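Long-range contacts in uncharacterized protein (Novosphingobium aromaticivorans, PDB 2RFR), which is of unknown function but adopts the NTF2-like, cystatin-like fold of the SnoaL-like family, whose conical cavity may hold a small ligand: residues Glu42-Val53 against Arg133-Leu141; Gly94-Val105 against Arg117-Arg127. One frame throughout, in Å; residues are numbered along the deposited sequence.

How the interactions relate
Both contacts belong to one mixed, curved sheet, and their centres lie about 9 Å apart. Interaction 2 is the hairpin made by Gly94-Val105 and Arg117-Arg127; along the chain it falls between the two halves of interaction 1, in which the last strand, 131-141, comes back to pair in parallel with the early strand 48-52. Strands 112-128 and 131-141 are sheet neighbours, so the two contacts join edge on through Val135 N and Thr124 O. Asn121 of interaction 2 also receives Arg137 and Asn139 of interaction 1 on its OD1. A local hairpin and a distant parallel pairing thus build one concave wall against helix 5-33.

Interaction 1 of 2, residues Glu42-Val53 against Arg133-Leu141; sequences ELWVEDGEYAVV and RAVRRENAL
Tyr50 and Arg137 run side by side and point the same way from two parallel strands, on the closely packed face of the sheet that also carries Trp44 and Ala134. Arg137 CD sits over one face of the ring, 3.8 Å from the Tyr50 centroid, as a CH-pi contact, and the guanidinium, only 8° from the ring plane, has Tyr50 OH above its centre at 3.2 Å from Arg137 CZ. Both side chains start with CG anti to the backbone N (chi1 -174° in Tyr50), which sends them off in step. A long, flat-ended residue suits this place: its CD packs over the ring face while the guanidinium runs on past the hydroxyl and NH2 goes to Asn121 OD1. Next to it, the methyl of Ala134 lies almost squarely over the Trp44 five-membered ring, CB 3.7 Å from the centroid; its small size lets the strand come close to the indole. Trp44 NE1 makes a weak bond to Glu49 O, an acceptor that also takes Arg137 N.

The face carrying Glu49, Arg136 and Glu138 is looser, polar and watered. There Arg136 NH1 meets Glu49 OE1 at 2.6 Å, approaching from above the carboxylate plane, while its NE gives Glu138 OE2 a nearly straight bond of 2.8 Å (174°). One guanidinium thus joins two acids that would otherwise probably repel, and a water links Glu49 OE2 to Arg136 NH1. At the far end, before the turn, another water bridges Glu42 O and Arg133 NE.

Parallel bridges from Glu49 to Val52 hold the strands together, and a type I turn from Val45 to Gly48 separates them from the Trp44-Ala134 bridge. Strand 131-141 has strand 112-128 along its other edge, with a classic bulge where Val135 and Arg136 oppose Thr124. Tyr28 of helix 5-33 touches Trp44 and Tyr50 and makes a cation-pi contact with Arg137, whereas helix 146-152 packs on Glu138 and Ala140.

Interaction 2 of 2, residues Gly94-Val105 against Arg117-Arg127; sequences GDTATARCHSVV and RVSANRWTFRR
Gly94 O and Asp95 are both gripped by Arg127. Its NE bonds Asp95 OD1 at 2.8 Å on the anti side of the carboxylate, somewhat out of its plane, which stands 81° from the guanidinium, and NH2 reaches Gly94 O at 3.0 Å. The bend at chi3 (-54°) turns the guanidinium back to the turn, and NH1 continues to Asp17. With the guanidinium of Arg127 cut back to an alanine methyl, Asp95 and Asp17 would probably both lose this charge partner, and Gly94 O its side-chain donor. At Ala97 and Ala99 small methyls suit a face crowded by aromatics: Phe125 CE1 turns its ring edge to Ala99 CB at 3.8 Å. Cys101 SG stands obliquely beside the Trp123 indole, 3.8 Å from NE1, a buried N-H without a hydrogen-bond partner. His102, on the other face, bonds Asp33 of the second subunit. Ser103 OG then accepts Asn121 ND2 at 2.9 Å in the amide plane and almost straight (170°), which fixes the amide so that OD1 faces Arg137 and Asn139. Beyond it, Val104 CG2 meets Val118 CG2 at 4.2 Å. Antiparallel pairs, alternately hydrogen-bonded and non-hydrogen-bonded, make this a long, twisted beta hairpin in the curved sheet of the NTF2-like fold.

Interaction 1 of 2, residues Glu42-Val53 against Arg133-Leu141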
loop_
_atom_site.group_PDB
_atom_site.type_symbol
_atom_site.label_atom_id
_atom_site.label_comp_id
_atom_site.label_asym_id
_atom_site.label_seq_id
_atom_site.Cartn_x
_atom_site.Cartn_y
_atom_site.Cartn_z
ATOM N N GLU A 42 4.721 -16.980 12.883
ATOM C CA GLU A 42 5.653 -17.596 11.945
ATOM C C GLU A 42 6.136 -16.677 10.850
ATOM O O GLU A 42 7.032 -17.067 10.091
ATOM C CB GLU A 42 5.037 -18.885 11.394
ATOM C CG GLU A 42 4.853 -19.955 12.480
ATOM C CD GLU A 42 3.969 -21.111 12.105
ATOM O OE1 GLU A 42 3.345 -21.097 11.015
ATOM O OE2 GLU A 42 3.910 -22.055 12.940
ATOM N N LEU A 43 5.659 -15.442 10.796
ATOM C CA LEU A 43 6.322 -14.426 9.993
ATOM C C LEU A 43 7.711 -14.075 10.533
ATOM O O LEU A 43 8.527 -13.553 9.764
ATOM C CB LEU A 43 5.458 -13.174 9.928
ATOM C CG LEU A 43 4.045 -13.314 9.345
ATOM C CD1 LEU A 43 3.306 -11.971 9.529
ATOM C CD2 LEU A 43 4.080 -13.712 7.866
ATOM N N TRP A 44 7.919 -14.299 11.835
ATOM C CA TRP A 44 9.175 -14.064 12.508
ATOM C C TRP A 44 10.005 -15.310 12.625
ATOM O O TRP A 44 9.507 -16.427 12.629
ATOM C CB TRP A 44 8.908 -13.577 13.945
ATOM C CG TRP A 44 8.631 -12.082 14.133
ATOM C CD1 TRP A 44 9.484 -11.137 14.553
ATOM C CD2 TRP A 44 7.329 -11.425 13.959
ATOM N NE1 TRP A 44 8.839 -9.947 14.660
ATOM C CE2 TRP A 44 7.512 -10.096 14.320
ATOM C CE3 TRP A 44 6.054 -11.849 13.597
ATOM C CZ2 TRP A 44 6.474 -9.168 14.300
ATOM C CZ3 TRP A 44 5.022 -10.916 13.563
ATOM C CH2 TRP A 44 5.243 -9.598 13.929
ATOM N N VAL A 45 11.306 -15.092 12.774
ATOM C CA VAL A 45 12.247 -16.129 13.275
ATOM C C VAL A 45 11.783 -16.580 14.646
ATOM O O VAL A 45 11.025 -15.897 15.356
ATOM C CB VAL A 45 13.704 -15.639 13.251
ATOM C CG1 VAL A 45 14.137 -15.282 11.820
ATOM C CG2 VAL A 45 13.953 -14.508 14.237
ATOM N N GLU A 46 12.267 -17.753 15.065
ATOM C CA GLU A 46 11.781 -18.334 16.315
ATOM C C GLU A 46 11.921 -17.419 17.518
ATOM O O GLU A 46 11.027 -17.357 18.348
ATOM C CB GLU A 46 12.530 -19.660 16.636
ATOM C CG GLU A 46 12.222 -20.218 18.053
ATOM C CD GLU A 46 10.746 -20.535 18.308
ATOM O OE1 GLU A 46 10.071 -21.030 17.402
ATOM O OE2 GLU A 46 10.251 -20.281 19.431
ATOM N N ASP A 47 13.059 -16.746 17.608
ATOM C CA ASP A 47 13.314 -15.824 18.706
ATOM C C ASP A 47 13.097 -14.347 18.321
ATOM O O ASP A 47 13.678 -13.432 18.880
ATOM C CB ASP A 47 14.721 -16.044 19.258
ATOM C CG ASP A 47 15.806 -15.691 18.315
ATOM O OD1 ASP A 47 15.541 -15.563 17.107
ATOM O OD2 ASP A 47 16.999 -15.667 18.777
ATOM N N GLY A 48 12.184 -14.142 17.388
ATOM C CA GLY A 48 11.850 -12.797 16.932
ATOM C C GLY A 48 11.203 -11.952 18.011
ATOM O O GLY A 48 10.649 -12.458 18.981
ATOM N N GLU A 49 11.227 -10.630 17.808
ATOM C CA GLU A 49 10.673 -9.722 18.810
ATOM C C GLU A 49 9.716 -8.728 18.156
ATOM O O GLU A 49 9.916 -8.277 17.020
ATOM C CB GLU A 49 11.798 -8.940 19.471
ATOM C CG GLU A 49 12.762 -9.794 20.222
ATOM C CD GLU A 49 13.744 -8.895 20.903
ATOM O OE1 GLU A 49 14.331 -7.964 20.255
ATOM O OE2 GLU A 49 14.054 -9.199 22.042
ATOM N N TYR A 50 8.743 -8.323 18.953
ATOM C CA TYR A 50 7.821 -7.263 18.589
ATOM C C TYR A 50 7.729 -6.327 19.788
ATOM O O TYR A 50 7.214 -6.707 20.855
ATOM C CB TYR A 50 6.467 -7.852 18.221
ATOM C CG TYR A 50 5.437 -6.868 17.668
ATOM C CD1 TYR A 50 5.684 -5.504 17.436
ATOM C CD2 TYR A 50 4.195 -7.371 17.225
ATOM C CE1 TYR A 50 4.676 -4.647 16.960
ATOM C CE2 TYR A 50 3.208 -6.512 16.742
ATOM C CZ TYR A 50 3.469 -5.152 16.590
ATOM O OH TYR A 50 2.515 -4.255 16.112
ATOM N N ALA A 51 8.267 -5.124 19.613
ATOM C CA ALA A 51 8.374 -4.080 20.625
ATOM C C ALA A 51 7.482 -2.912 20.275
ATOM O O ALA A 51 7.446 -2.474 19.126
ATOM C CB ALA A 51 9.832 -3.641 20.770
ATOM N N VAL A 52 6.764 -2.429 21.262
ATOM C CA VAL A 52 5.885 -1.266 21.140
ATOM C C VAL A 52 6.206 -0.394 22.347
ATOM O O VAL A 52 6.223 -0.870 23.458
ATOM C CB VAL A 52 4.375 -1.637 21.065
ATOM C CG1 VAL A 52 3.560 -0.357 20.886
ATOM C CG2 VAL A 52 4.107 -2.634 19.930
ATOM N N VAL A 53 6.417 0.916 22.107
ATOM C CA VAL A 53 6.738 1.817 23.200
ATOM C C VAL A 53 5.697 1.685 24.298
ATOM O O VAL A 53 4.503 1.774 24.067
ATOM C CB VAL A 53 6.908 3.255 22.728
ATOM C CG1 VAL A 53 7.124 4.199 23.937
ATOM C CG2 VAL A 53 8.089 3.374 21.777
ATOM N N ARG A 133 12.368 -13.894 6.869
ATOM C CA ARG A 133 11.541 -13.817 8.081
ATOM C C ARG A 133 11.870 -12.543 8.838
ATOM O O ARG A 133 12.981 -12.016 8.759
ATOM C CB ARG A 133 11.822 -15.021 9.006
ATOM C CG ARG A 133 11.446 -16.371 8.470
ATOM C CD ARG A 133 9.962 -16.593 8.362
ATOM N NE ARG A 133 9.622 -17.926 7.885
ATOM C CZ ARG A 133 9.530 -18.279 6.623
ATOM N NH1 ARG A 133 9.833 -17.460 5.642
ATOM N NH2 ARG A 133 9.173 -19.512 6.317
ATOM N N ALA A 134 10.887 -12.023 9.568
ATOM C CA ALA A 134 11.099 -10.898 10.422
ATOM C C ALA A 134 11.978 -11.247 11.617
ATOM O O ALA A 134 11.871 -12.338 12.200
ATOM C CB ALA A 134 9.727 -10.338 10.923
ATOM N N VAL A 135 12.829 -10.320 12.014
ATOM C CA VAL A 135 13.666 -10.461 13.211
ATOM C C VAL A 135 13.120 -9.598 14.320
ATOM O O VAL A 135 12.792 -10.090 15.387
ATOM C CB VAL A 135 15.119 -10.129 12.892
ATOM C CG1 VAL A 135 15.984 -10.133 14.190
ATOM C CG2 VAL A 135 15.661 -11.116 11.851
ATOM N N ARG A 136 12.951 -8.303 14.078
ATOM C CA ARG A 136 12.407 -7.384 15.075
ATOM C C ARG A 136 11.460 -6.423 14.382
ATOM O O ARG A 136 11.748 -5.876 13.309
ATOM C CB ARG A 136 13.533 -6.616 15.761
ATOM C CG ARG A 136 13.061 -5.713 16.872
ATOM C CD ARG A 136 14.258 -5.221 17.716
ATOM N NE ARG A 136 13.931 -4.212 18.718
ATOM C CZ ARG A 136 13.591 -4.395 20.006
ATOM N NH1 ARG A 136 13.484 -5.573 20.519
ATOM N NH2 ARG A 136 13.309 -3.331 20.755
ATOM N N ARG A 137 10.324 -6.149 15.033
ATOM C CA ARG A 137 9.440 -5.054 14.624
ATOM C C ARG A 137 9.357 -4.126 15.821
ATOM O O ARG A 137 9.159 -4.580 16.944
ATOM C CB ARG A 137 8.038 -5.581 14.304
ATOM C CG ARG A 137 7.038 -4.494 13.857
ATOM C CD ARG A 137 5.693 -5.084 13.605
ATOM N NE ARG A 137 4.740 -4.003 13.316
ATOM C CZ ARG A 137 3.472 -4.238 13.063
ATOM N NH1 ARG A 137 2.979 -5.454 13.079
ATOM N NH2 ARG A 137 2.702 -3.231 12.777
ATOM N N GLU A 138 9.466 -2.825 15.553
ATOM C CA GLU A 138 9.295 -1.796 16.558
ATOM C C GLU A 138 8.215 -0.847 16.043
ATOM O O GLU A 138 8.227 -0.425 14.905
ATOM C CB GLU A 138 10.595 -1.005 16.726
ATOM C CG GLU A 138 11.756 -1.822 17.304
ATOM C CD GLU A 138 13.067 -1.146 17.227
ATOM O OE1 GLU A 138 13.317 -0.325 16.342
ATOM O OE2 GLU A 138 13.927 -1.527 18.015
ATOM N N ASN A 139 7.376 -0.407 16.970
ATOM C CA ASN A 139 6.228 0.390 16.649
ATOM C C ASN A 139 6.035 1.465 17.735
ATOM O O ASN A 139 6.323 1.243 18.919
ATOM C CB ASN A 139 5.081 -0.637 16.494
ATOM C CG ASN A 139 3.725 -0.075 16.548
ATOM O OD1 ASN A 139 3.264 0.335 17.592
ATOM N ND2 ASN A 139 3.021 -0.130 15.414
ATOM N N ALA A 140 5.601 2.661 17.334
ATOM C CA ALA A 140 5.341 3.753 18.271
ATOM C C ALA A 140 4.256 4.634 17.655
ATOM O O ALA A 140 4.159 4.796 16.431
ATOM C CB ALA A 140 6.594 4.563 18.542
ATOM N N LEU A 141 3.454 5.265 18.499
ATOM C CA LEU A 141 2.384 6.130 18.031
ATOM C C LEU A 141 2.917 7.420 17.426
ATOM O O LEU A 141 3.778 8.070 18.031
ATOM C CB LEU A 141 1.470 6.513 19.211
ATOM C CG LEU A 141 0.643 5.385 19.815
ATOM C CD1 LEU A 141 -0.030 5.898 21.084
ATOM C CD2 LEU A 141 -0.392 4.886 18.807
HETATM O O HOH W 1 8.220 -19.561 9.610
HETATM O O HOH W 2 14.278 -6.240 23.266
#

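Interaction 2 of 2, residues Gly94-Val105 against Arg117-Arg127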
loop_
_atom_site.group_PDB
_atom_site.type_symbol
_atom_site.label_atom_id
_atom_site.label_comp_id
_atom_site.label_asym_id
_atom_site.label_seq_id
_atom_site.Cartn_x
_atom_site.Cartn_y
_atom_site.Cartn_z
ATOM N N GLY A 94 22.481 -7.755 1.508
ATOM C CA GLY A 94 22.913 -9.130 1.617
ATOM C C GLY A 94 21.844 -10.069 2.063
ATOM O O GLY A 94 20.909 -10.319 1.348
ATOM N N ASP A 95 21.991 -10.580 3.279
ATOM C CA ASP A 95 21.065 -11.529 3.888
ATOM C C ASP A 95 20.218 -10.867 4.980
ATOM O O ASP A 95 19.557 -11.580 5.714
ATOM C CB ASP A 95 21.823 -12.729 4.453
ATOM C CG ASP A 95 22.541 -13.531 3.394
ATOM O OD1 ASP A 95 22.023 -13.583 2.254
ATOM O OD2 ASP A 95 23.609 -14.107 3.709
ATOM N N THR A 96 20.283 -9.551 5.085
ATOM C CA THR A 96 19.428 -8.790 6.027
ATOM C C THR A 96 18.668 -7.726 5.252
ATOM O O THR A 96 19.021 -7.392 4.126
ATOM C CB THR A 96 20.234 -8.185 7.163
ATOM O OG1 THR A 96 21.123 -7.197 6.661
ATOM C CG2 THR A 96 20.951 -9.287 8.047
ATOM N N ALA A 97 17.662 -7.164 5.901
ATOM C CA ALA A 97 16.897 -6.095 5.306
ATOM C C ALA A 97 16.211 -5.310 6.420
ATOM O O ALA A 97 16.021 -5.788 7.527
ATOM C CB ALA A 97 15.823 -6.637 4.341
ATOM N N THR A 98 15.827 -4.098 6.029
ATOM C CA THR A 98 15.067 -3.164 6.895
ATOM C C THR A 98 13.893 -2.588 6.125
ATOM O O THR A 98 14.058 -2.252 4.939
ATOM C CB THR A 98 15.989 -2.011 7.376
ATOM O OG1 THR A 98 17.179 -2.563 7.986
ATOM C CG2 THR A 98 15.289 -1.105 8.424
ATOM N N ALA A 99 12.745 -2.422 6.781
ATOM C CA ALA A 99 11.615 -1.777 6.136
ATOM C C ALA A 99 11.043 -0.774 7.099
ATOM O O ALA A 99 11.094 -0.935 8.318
ATOM C CB ALA A 99 10.533 -2.802 5.768
ATOM N N ARG A 100 10.432 0.267 6.577
ATOM C CA ARG A 100 9.683 1.235 7.346
ATOM C C ARG A 100 8.321 1.430 6.704
ATOM O O ARG A 100 8.213 1.466 5.482
ATOM C CB ARG A 100 10.424 2.562 7.419
ATOM C CG ARG A 100 11.726 2.524 8.238
ATOM C CD ARG A 100 12.605 3.712 7.892
ATOM N NE ARG A 100 13.320 3.533 6.617
ATOM C CZ ARG A 100 13.501 4.472 5.674
ATOM N NH1 ARG A 100 13.064 5.709 5.808
ATOM N NH2 ARG A 100 14.137 4.165 4.548
ATOM N N CYS A 101 7.287 1.559 7.534
ATOM C CA CYS A 101 5.932 1.763 7.046
ATOM C C CYS A 101 5.132 2.430 8.183
ATOM O O CYS A 101 5.536 2.481 9.312
ATOM C CB CYS A 101 5.260 0.480 6.565
ATOM S SG CYS A 101 4.904 -0.760 7.833
ATOM N N HIS A 102 3.968 2.872 7.778
ATOM C CA HIS A 102 2.962 3.343 8.721
ATOM C C HIS A 102 1.986 2.236 8.980
ATOM O O HIS A 102 1.737 1.373 8.118
ATOM C CB HIS A 102 2.204 4.527 8.149
ATOM C CG HIS A 102 3.028 5.727 7.862
ATOM N ND1 HIS A 102 3.554 5.988 6.615
ATOM C CD2 HIS A 102 3.430 6.729 8.650
ATOM C CE1 HIS A 102 4.204 7.149 6.670
ATOM N NE2 HIS A 102 4.159 7.612 7.907
ATOM N N SER A 103 1.323 2.263 10.125
ATOM C CA SER A 103 0.173 1.391 10.381
ATOM C C SER A 103 -0.935 2.169 11.063
ATOM O O SER A 103 -0.677 3.047 11.879
ATOM C CB SER A 103 0.606 0.171 11.191
ATOM O OG SER A 103 1.132 0.494 12.475
ATOM N N VAL A 104 -2.144 1.855 10.688
ATOM C CA VAL A 104 -3.330 2.392 11.320
ATOM C C VAL A 104 -4.178 1.226 11.779
ATOM O O VAL A 104 -4.447 0.324 10.975
ATOM C CB VAL A 104 -4.137 3.325 10.365
ATOM C CG1 VAL A 104 -5.395 3.847 11.060
ATOM C CG2 VAL A 104 -3.235 4.445 9.861
ATOM N N VAL A 105 -4.603 1.270 13.020
ATOM C CA VAL A 105 -5.609 0.357 13.503
ATOM C C VAL A 105 -6.941 1.045 13.430
ATOM O O VAL A 105 -7.181 2.009 14.165
ATOM C CB VAL A 105 -5.335 -0.161 14.942
ATOM C CG1 VAL A 105 -6.409 -1.160 15.344
ATOM C CG2 VAL A 105 -3.944 -0.745 15.053
ATOM N N ARG A 117 -5.368 3.727 16.535
ATOM C CA ARG A 117 -3.941 4.035 16.682
ATOM C C ARG A 117 -3.433 4.378 15.279
ATOM O O ARG A 117 -3.871 3.791 14.288
ATOM C CB ARG A 117 -3.161 2.840 17.287
ATOM C CG ARG A 117 -3.490 2.561 18.756
ATOM C CD ARG A 117 -2.807 1.282 19.328
ATOM N NE ARG A 117 -1.340 1.459 19.501
ATOM C CZ ARG A 117 -0.710 1.899 20.604
ATOM N NH1 ARG A 117 -1.395 2.224 21.708
ATOM N NH2 ARG A 117 0.649 1.945 20.654
ATOM N N VAL A 118 -2.473 5.294 15.211
ATOM C CA VAL A 118 -1.702 5.630 14.004
ATOM C C VAL A 118 -0.249 5.596 14.431
ATOM O O VAL A 118 0.106 6.252 15.405
ATOM C CB VAL A 118 -2.064 7.019 13.467
ATOM C CG1 VAL A 118 -1.188 7.393 12.308
ATOM C CG2 VAL A 118 -3.554 7.100 13.108
ATOM N N SER A 119 0.556 4.788 13.735
ATOM C CA SER A 119 1.894 4.430 14.201
ATOM C C SER A 119 2.918 4.403 13.113
ATOM O O SER A 119 2.615 4.165 11.927
ATOM C CB SER A 119 1.859 3.055 14.841
ATOM O OG SER A 119 0.902 3.005 15.932
ATOM N N ALA A 120 4.164 4.600 13.530
ATOM C CA ALA A 120 5.347 4.263 12.735
ATOM C C ALA A 120 5.792 2.876 13.034
ATOM O O ALA A 120 5.647 2.390 14.169
ATOM C CB ALA A 120 6.440 5.231 13.128
ATOM N N ASN A 121 6.410 2.220 12.041
ATOM C CA ASN A 121 7.007 0.909 12.251
ATOM C C ASN A 121 8.344 0.840 11.552
ATOM O O ASN A 121 8.488 1.267 10.417
ATOM C CB ASN A 121 6.175 -0.225 11.621
ATOM C CG ASN A 121 4.782 -0.310 12.128
ATOM O OD1 ASN A 121 4.498 -1.088 13.010
ATOM N ND2 ASN A 121 3.901 0.577 11.657
ATOM N N ARG A 122 9.278 0.188 12.219
ATOM C CA ARG A 122 10.524 -0.242 11.644
ATOM C C ARG A 122 10.663 -1.729 11.838
ATOM O O ARG A 122 10.526 -2.238 12.947
ATOM C CB ARG A 122 11.717 0.445 12.338
ATOM C CG ARG A 122 13.034 0.099 11.630
ATOM C CD ARG A 122 14.168 0.758 12.321
ATOM N NE ARG A 122 14.190 2.154 12.007
ATOM C CZ ARG A 122 15.235 2.811 11.537
ATOM N NH1 ARG A 122 16.384 2.193 11.291
ATOM N NH2 ARG A 122 15.125 4.115 11.344
ATOM N N TRP A 123 10.924 -2.432 10.743
ATOM C CA TRP A 123 11.053 -3.889 10.720
ATOM C C TRP A 123 12.449 -4.248 10.263
ATOM O O TRP A 123 12.989 -3.601 9.374
ATOM C CB TRP A 123 10.105 -4.469 9.709
ATOM C CG TRP A 123 8.641 -4.334 9.861
ATOM C CD1 TRP A 123 7.888 -3.213 9.664
ATOM C CD2 TRP A 123 7.714 -5.398 10.103
ATOM N NE1 TRP A 123 6.574 -3.526 9.787
ATOM C CE2 TRP A 123 6.416 -4.860 10.010
ATOM C CE3 TRP A 123 7.846 -6.739 10.379
ATOM C CZ2 TRP A 123 5.291 -5.628 10.189
ATOM C CZ3 TRP A 123 6.718 -7.516 10.526
ATOM C CH2 TRP A 123 5.461 -6.965 10.396
ATOM N N THR A 124 13.014 -5.284 10.830
ATOM C CA THR A 124 14.219 -5.925 10.337
ATOM C C THR A 124 13.914 -7.344 9.965
ATOM O O THR A 124 13.021 -7.975 10.536
ATOM C CB THR A 124 15.334 -5.842 11.315
ATOM O OG1 THR A 124 14.987 -6.564 12.473
ATOM C CG2 THR A 124 15.732 -4.427 11.687
ATOM N N PHE A 125 14.682 -7.866 8.998
ATOM C CA PHE A 125 14.459 -9.194 8.434
ATOM C C PHE A 125 15.786 -9.885 8.226
ATOM O O PHE A 125 16.827 -9.251 8.069
ATOM C CB PHE A 125 13.744 -9.104 7.082
ATOM C CG PHE A 125 12.458 -8.348 7.091
ATOM C CD1 PHE A 125 12.467 -7.010 6.945
ATOM C CD2 PHE A 125 11.257 -8.964 7.315
ATOM C CE1 PHE A 125 11.286 -6.284 6.978
ATOM C CE2 PHE A 125 10.045 -8.253 7.369
ATOM C CZ PHE A 125 10.089 -6.891 7.224
ATOM N N ARG A 126 15.710 -11.200 8.103
ATOM C CA ARG A 126 16.868 -11.951 7.632
ATOM C C ARG A 126 16.460 -13.098 6.762
ATOM O O ARG A 126 15.387 -13.634 6.851
ATOM C CB ARG A 126 17.758 -12.354 8.760
ATOM C CG ARG A 126 17.303 -13.429 9.572
ATOM C CD ARG A 126 18.534 -13.908 10.402
ATOM N NE ARG A 126 18.085 -14.943 11.269
ATOM C CZ ARG A 126 17.844 -14.845 12.578
ATOM N NH1 ARG A 126 18.077 -13.730 13.272
ATOM N NH2 ARG A 126 17.412 -15.933 13.188
ATOM N N ARG A 127 17.387 -13.461 5.894
ATOM C CA ARG A 127 17.184 -14.576 4.990
ATOM C C ARG A 127 17.422 -15.828 5.782
ATOM O O ARG A 127 18.498 -16.011 6.279
ATOM C CB ARG A 127 18.190 -14.483 3.830
ATOM C CG ARG A 127 17.898 -15.471 2.701
ATOM C CD ARG A 127 19.120 -15.558 1.741
ATOM N NE ARG A 127 19.531 -14.238 1.236
ATOM C CZ ARG A 127 18.880 -13.587 0.256
ATOM N NH1 ARG A 127 17.837 -14.128 -0.407
ATOM N NH2 ARG A 127 19.303 -12.391 -0.129
#